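Local coordinates for hypothetical protein PH1566 (Pyrococcus horikoshii, PDB 2E3U), which probably binds RNA through its KH domains as Dim2p, a pre-ribosomal RNA processing factor, at residues Q152-M157 and T183-L188. Residues are numbered along the deposited sequence; the frame is centred on the assembly and turned at random.
Sequences QIIEEM and TAIEKL
I154 meets L188 methyl to methyl: its CD1 lies 3.5 Å from CD1 of L188, closer than two methyl carbons usually approach, and the two side chains come together tip to tip. The same I154 CD1 lies 3.9 Å from CG1 of I185, whose side chain runs across that of I154 at about a right angle. One terminal methyl therefore serves both partners, and the torsions account for its reach. With chi1 at -55°, I154 turns CG1 away from its carbonyl carbon, and the extended chi2 (170°) carries CD1 on toward I185 and L188. I185 starts less directly: its CB does not head for 152-157, yet the outer part of the side chain swings closer.

The contact with A184 is looser: I154 CG2 is 4.4 Å from A184 CB. The small A184 nevertheless marks the backbone register, its CA lying 7.1 Å from that of I154. The short helical axes are 10.9 Å apart at closest approach and run roughly antiparallel, their N-to-C directions 154° apart. In the second, type I KH domain, this pairing joins helix 149-158 to helix 175-189, which are separated in sequence by the hairpin strands 161-165 and 168-173. I185 also touches V162, V169 and I171, so it ties the helix pair to the three-stranded antiparallel sheet of that domain.

All four residues that touch, I154, A184, I185 and L188, are buried, whereas Q152 and E156, on the outer side of helix 149-158, are solvent-exposed. Both helices also meet helix 194-203, I153 touching Y198 and K187 touching V197. E155 is held by polar contacts instead: its OE2 forms a salt bridge with R108 and accepts a hydrogen bond from V162 N.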
loop_
_atom_site.group_PDB
_atom_site.type_symbol
_atom_site.label_atom_id
_atom_site.label_comp_id
_atom_site.label_asym_id
_atom_site.label_seq_id
_atom_site.Cartn_x
_atom_site.Cartn_y
_atom_site.Cartn_z
ATOM N N GLN A 152 -11.706 2.774 -8.437
ATOM C CA GLN A 152 -12.630 1.651 -8.180
ATOM C C GLN A 152 -12.716 0.608 -9.340
ATOM O O GLN A 152 -12.704 -0.599 -9.104
ATOM C CB GLN A 152 -14.005 2.233 -7.877
ATOM C CG GLN A 152 -14.964 1.294 -7.219
ATOM C CD GLN A 152 -16.256 1.974 -6.753
ATOM O OE1 GLN A 152 -17.242 1.284 -6.497
ATOM N NE2 GLN A 152 -16.249 3.321 -6.625
ATOM N N ILE A 153 -12.776 1.068 -10.590
ATOM C CA ILE A 153 -12.746 0.168 -11.723
ATOM C C ILE A 153 -11.435 -0.684 -11.760
ATOM O O ILE A 153 -11.498 -1.941 -11.865
ATOM C CB ILE A 153 -12.960 0.917 -13.048
ATOM C CG1 ILE A 153 -14.391 1.538 -13.063
ATOM C CG2 ILE A 153 -12.649 -0.051 -14.253
ATOM C CD1 ILE A 153 -14.671 2.543 -14.147
ATOM N N ILE A 154 -10.277 -0.010 -11.616
ATOM C CA ILE A 154 -8.976 -0.712 -11.505
ATOM C C ILE A 154 -8.983 -1.778 -10.422
ATOM O O ILE A 154 -8.573 -2.881 -10.675
ATOM C CB ILE A 154 -7.749 0.237 -11.293
ATOM C CG1 ILE A 154 -7.695 1.288 -12.398
ATOM C CG2 ILE A 154 -6.427 -0.561 -11.283
ATOM C CD1 ILE A 154 -6.695 2.364 -12.146
ATOM N N GLU A 155 -9.456 -1.464 -9.223
ATOM C CA GLU A 155 -9.453 -2.443 -8.141
ATOM C C GLU A 155 -10.390 -3.640 -8.392
ATOM O O GLU A 155 -10.016 -4.805 -8.141
ATOM C CB GLU A 155 -9.848 -1.770 -6.810
ATOM C CG GLU A 155 -8.892 -0.685 -6.332
ATOM C CD GLU A 155 -9.215 -0.252 -4.940
ATOM O OE1 GLU A 155 -10.413 -0.037 -4.664
ATOM O OE2 GLU A 155 -8.289 -0.128 -4.101
ATOM N N GLU A 156 -11.616 -3.351 -8.862
ATOM C CA GLU A 156 -12.620 -4.392 -9.079
ATOM C C GLU A 156 -12.095 -5.384 -10.104
ATOM O O GLU A 156 -12.128 -6.590 -9.875
ATOM C CB GLU A 156 -13.950 -3.794 -9.573
ATOM C CG GLU A 156 -15.042 -4.855 -9.814
ATOM C CD GLU A 156 -15.410 -5.591 -8.531
ATOM O OE1 GLU A 156 -15.537 -6.841 -8.549
ATOM O OE2 GLU A 156 -15.548 -4.910 -7.484
ATOM N N MET A 157 -11.571 -4.847 -11.212
ATOM C CA MET A 157 -11.186 -5.657 -12.366
ATOM C C MET A 157 -9.858 -6.370 -12.224
ATOM O O MET A 157 -9.721 -7.491 -12.690
ATOM C CB MET A 157 -11.278 -4.848 -13.655
ATOM C CG MET A 157 -12.719 -4.970 -14.247
ATOM S SD MET A 157 -12.772 -4.196 -15.823
ATOM C CE MET A 157 -14.507 -4.062 -16.245
ATOM N N THR A 183 -0.098 -2.187 -14.717
ATOM C CA THR A 183 -0.234 -1.936 -16.173
ATOM C C THR A 183 -1.346 -0.931 -16.550
ATOM O O THR A 183 -1.087 -0.024 -17.328
ATOM C CB THR A 183 -0.425 -3.243 -16.950
ATOM O OG1 THR A 183 0.640 -4.140 -16.608
ATOM C CG2 THR A 183 -0.376 -2.999 -18.435
ATOM N N ALA A 184 -2.549 -1.078 -15.976
ATOM C CA ALA A 184 -3.654 -0.129 -16.184
ATOM C C ALA A 184 -3.268 1.286 -15.747
ATOM O O ALA A 184 -3.514 2.252 -16.455
ATOM C CB ALA A 184 -4.873 -0.583 -15.420
ATOM N N ILE A 185 -2.659 1.381 -14.566
ATOM C CA ILE A 185 -2.217 2.661 -13.976
ATOM C C ILE A 185 -1.169 3.358 -14.870
ATOM O O ILE A 185 -1.261 4.551 -15.101
ATOM C CB ILE A 185 -1.666 2.413 -12.532
ATOM C CG1 ILE A 185 -2.813 2.137 -11.556
ATOM C CG2 ILE A 185 -0.715 3.536 -12.042
ATOM C CD1 ILE A 185 -2.313 1.547 -10.198
ATOM N N GLU A 186 -0.186 2.593 -15.353
ATOM C CA GLU A 186 0.812 3.061 -16.307
ATOM C C GLU A 186 0.180 3.631 -17.593
ATOM O O GLU A 186 0.493 4.746 -17.987
ATOM C CB GLU A 186 1.821 1.937 -16.618
ATOM C CG GLU A 186 2.885 1.729 -15.506
ATOM C CD GLU A 186 3.802 0.517 -15.734
ATOM O OE1 GLU A 186 3.457 -0.403 -16.527
ATOM O OE2 GLU A 186 4.868 0.469 -15.095
ATOM N N LYS A 187 -0.717 2.873 -18.227
ATOM C CA LYS A 187 -1.544 3.372 -19.328
ATOM C C LYS A 187 -2.270 4.698 -19.051
ATOM O O LYS A 187 -2.216 5.622 -19.846
ATOM C CB LYS A 187 -2.557 2.306 -19.751
ATOM C CG LYS A 187 -1.925 1.179 -20.509
ATOM C CD LYS A 187 -2.828 -0.008 -20.547
ATOM C CE LYS A 187 -2.054 -1.197 -21.080
ATOM N NZ LYS A 187 -1.953 -1.108 -22.575
ATOM N N LEU A 188 -2.955 4.773 -17.920
ATOM C CA LEU A 188 -3.697 5.970 -17.529
ATOM C C LEU A 188 -2.767 7.155 -17.292
ATOM O O LEU A 188 -3.115 8.272 -17.649
ATOM C CB LEU A 188 -4.529 5.701 -16.284
ATOM C CG LEU A 188 -5.738 4.788 -16.426
ATOM C CD1 LEU A 188 -6.095 4.215 -15.046
ATOM C CD2 LEU A 188 -6.932 5.493 -17.087
#